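Local structure of outer membrane protein assembly factor BamA (Haemophilus ducreyi, 4K3C) at residues G372-N377 and Q388-G393. The protein probably assembles and inserts beta-barrel proteins into the outer membrane as part of the Bam complex, this chain holding its barrel and two POTRA domains. Numbering follows the deposited sequence.
Sequences GLAYTN and QLYSAG
Ala374 and Tyr390 carry the apolar part of the contact between a barrel strand and the loop that follows it. The methyl of Ala374 lies over one face of the Tyr390 ring in a CH-pi contact, CB standing 3.8 Å from the ring centroid and 15° off the ring normal. Its closest ring atom is at the phenol end, with Ala374 CB 3.7 Å from Tyr390 CZ. Tyr390 directs its CB at the strand and holds CG anti to its carbonyl carbon (chi1 -52°); the ring lies against the strand backbone. There Tyr390 CE2 lies 3.7 Å from Tyr375 N, while Tyr375 C sits at the ring edge, in plane.

On the polar side, Thr376 OG1 lies 2.9 Å from Tyr390 OH, the two side chains crossing obliquely. Thr376 OG1 accepts a hydrogen bond from Gln348 NE2, and Gln388 NE2 makes a weak one to Gln348 OE1, linking the loop to the adjacent strand.

Tyr375 turns its CB away from the loop, in the in-out alternation of a barrel strand. Segment 388-393 is part of loop 6, which folds into the barrel lumen in Omp85 proteins and carries the RGF sequence further on. Strand 366-378 runs between antiparallel neighbours 346-358 and 430-440; Tyr390 touches Gln348 on the former and Met431 on the latter, and Ala392 reaches on to strand 453-465.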
loop_
_atom_site.group_PDB
_atom_site.type_symbol
_atom_site.label_atom_id
_atom_site.label_comp_id
_atom_site.label_asym_id
_atom_site.label_seq_id
_atom_site.Cartn_x
_atom_site.Cartn_y
_atom_site.Cartn_z
ATOM N N GLY A 372 -0.341 -14.107 10.226
ATOM C CA GLY A 372 0.233 -12.957 10.879
ATOM C C GLY A 372 0.793 -13.273 12.246
ATOM O O GLY A 372 0.235 -14.075 12.986
ATOM N N LEU A 373 1.901 -12.623 12.580
ATOM C CA LEU A 373 2.589 -12.845 13.830
ATOM C C LEU A 373 2.898 -11.491 14.431
ATOM O O LEU A 373 3.446 -10.618 13.754
ATOM C CB LEU A 373 3.885 -13.567 13.534
ATOM C CG LEU A 373 4.256 -14.807 14.332
ATOM C CD1 LEU A 373 5.372 -15.533 13.581
ATOM C CD2 LEU A 373 4.698 -14.431 15.753
ATOM N N ALA A 374 2.541 -11.314 15.699
ATOM C CA ALA A 374 2.720 -10.038 16.391
ATOM C C ALA A 374 3.282 -10.270 17.773
ATOM O O ALA A 374 2.766 -11.086 18.527
ATOM C CB ALA A 374 1.414 -9.323 16.511
ATOM N N TYR A 375 4.319 -9.532 18.126
ATOM C CA TYR A 375 4.946 -9.737 19.411
ATOM C C TYR A 375 5.493 -8.448 19.996
ATOM O O TYR A 375 6.205 -7.700 19.330
ATOM C CB TYR A 375 6.065 -10.757 19.286
ATOM C CG TYR A 375 6.871 -10.894 20.537
ATOM C CD1 TYR A 375 6.296 -11.351 21.705
ATOM C CD2 TYR A 375 8.207 -10.561 20.556
ATOM C CE1 TYR A 375 7.039 -11.486 22.867
ATOM C CE2 TYR A 375 8.963 -10.682 21.706
ATOM C CZ TYR A 375 8.376 -11.153 22.857
ATOM O OH TYR A 375 9.131 -11.275 23.996
ATOM N N THR A 376 5.153 -8.201 21.255
ATOM C CA THR A 376 5.677 -7.064 21.983
ATOM C C THR A 376 6.376 -7.571 23.214
ATOM O O THR A 376 5.898 -8.486 23.868
ATOM C CB THR A 376 4.546 -6.112 22.483
ATOM O OG1 THR A 376 3.607 -5.869 21.432
ATOM C CG2 THR A 376 5.115 -4.769 22.952
ATOM N N ASN A 377 7.510 -6.971 23.535
ATOM C CA ASN A 377 7.974 -6.988 24.914
ATOM C C ASN A 377 8.631 -5.689 25.350
ATOM O O ASN A 377 8.822 -4.760 24.550
ATOM C CB ASN A 377 8.868 -8.183 25.243
ATOM C CG ASN A 377 8.561 -8.761 26.620
ATOM O OD1 ASN A 377 9.093 -8.314 27.639
ATOM N ND2 ASN A 377 7.674 -9.743 26.653
ATOM N N GLN A 388 -1.387 -1.022 24.551
ATOM C CA GLN A 388 -0.576 -1.321 23.383
ATOM C C GLN A 388 -0.601 -2.831 23.160
ATOM O O GLN A 388 0.243 -3.376 22.454
ATOM C CB GLN A 388 0.860 -0.872 23.645
ATOM C CG GLN A 388 1.610 -0.415 22.427
ATOM C CD GLN A 388 1.279 1.015 22.050
ATOM O OE1 GLN A 388 0.480 1.672 22.712
ATOM N NE2 GLN A 388 1.899 1.505 20.982
ATOM N N LEU A 389 -1.564 -3.504 23.780
ATOM C CA LEU A 389 -1.659 -4.962 23.703
ATOM C C LEU A 389 -2.508 -5.505 22.528
ATOM O O LEU A 389 -3.285 -4.787 21.922
ATOM C CB LEU A 389 -2.182 -5.522 25.027
ATOM C CG LEU A 389 -1.217 -5.554 26.207
ATOM C CD1 LEU A 389 -1.901 -6.193 27.367
ATOM C CD2 LEU A 389 -0.019 -6.343 25.826
ATOM N N TYR A 390 -2.348 -6.784 22.208
ATOM C CA TYR A 390 -3.063 -7.375 21.081
ATOM C C TYR A 390 -4.302 -8.164 21.480
ATOM O O TYR A 390 -4.428 -8.671 22.588
ATOM C CB TYR A 390 -2.157 -8.304 20.295
ATOM C CG TYR A 390 -0.839 -7.704 19.877
ATOM C CD1 TYR A 390 -0.788 -6.614 19.027
ATOM C CD2 TYR A 390 0.361 -8.258 20.304
ATOM C CE1 TYR A 390 0.402 -6.083 18.627
ATOM C CE2 TYR A 390 1.574 -7.719 19.904
ATOM C CZ TYR A 390 1.581 -6.628 19.062
ATOM O OH TYR A 390 2.780 -6.085 18.654
ATOM N N SER A 391 -5.219 -8.266 20.538
ATOM C CA SER A 391 -6.398 -9.074 20.699
ATOM C C SER A 391 -6.773 -9.528 19.290
ATOM O O SER A 391 -6.357 -8.911 18.303
ATOM C CB SER A 391 -7.525 -8.277 21.353
ATOM O OG SER A 391 -8.074 -7.315 20.462
ATOM N N ALA A 392 -7.528 -10.619 19.192
ATOM C CA ALA A 392 -7.926 -11.148 17.897
ATOM C C ALA A 392 -9.422 -11.367 17.895
ATOM O O ALA A 392 -10.067 -11.241 18.930
ATOM C CB ALA A 392 -7.186 -12.445 17.598
ATOM N N GLY A 393 -9.964 -11.702 16.731
ATOM C CA GLY A 393 -11.396 -11.816 16.540
ATOM C C GLY A 393 -11.827 -10.904 15.407
ATOM O O GLY A 393 -11.108 -9.963 15.055
#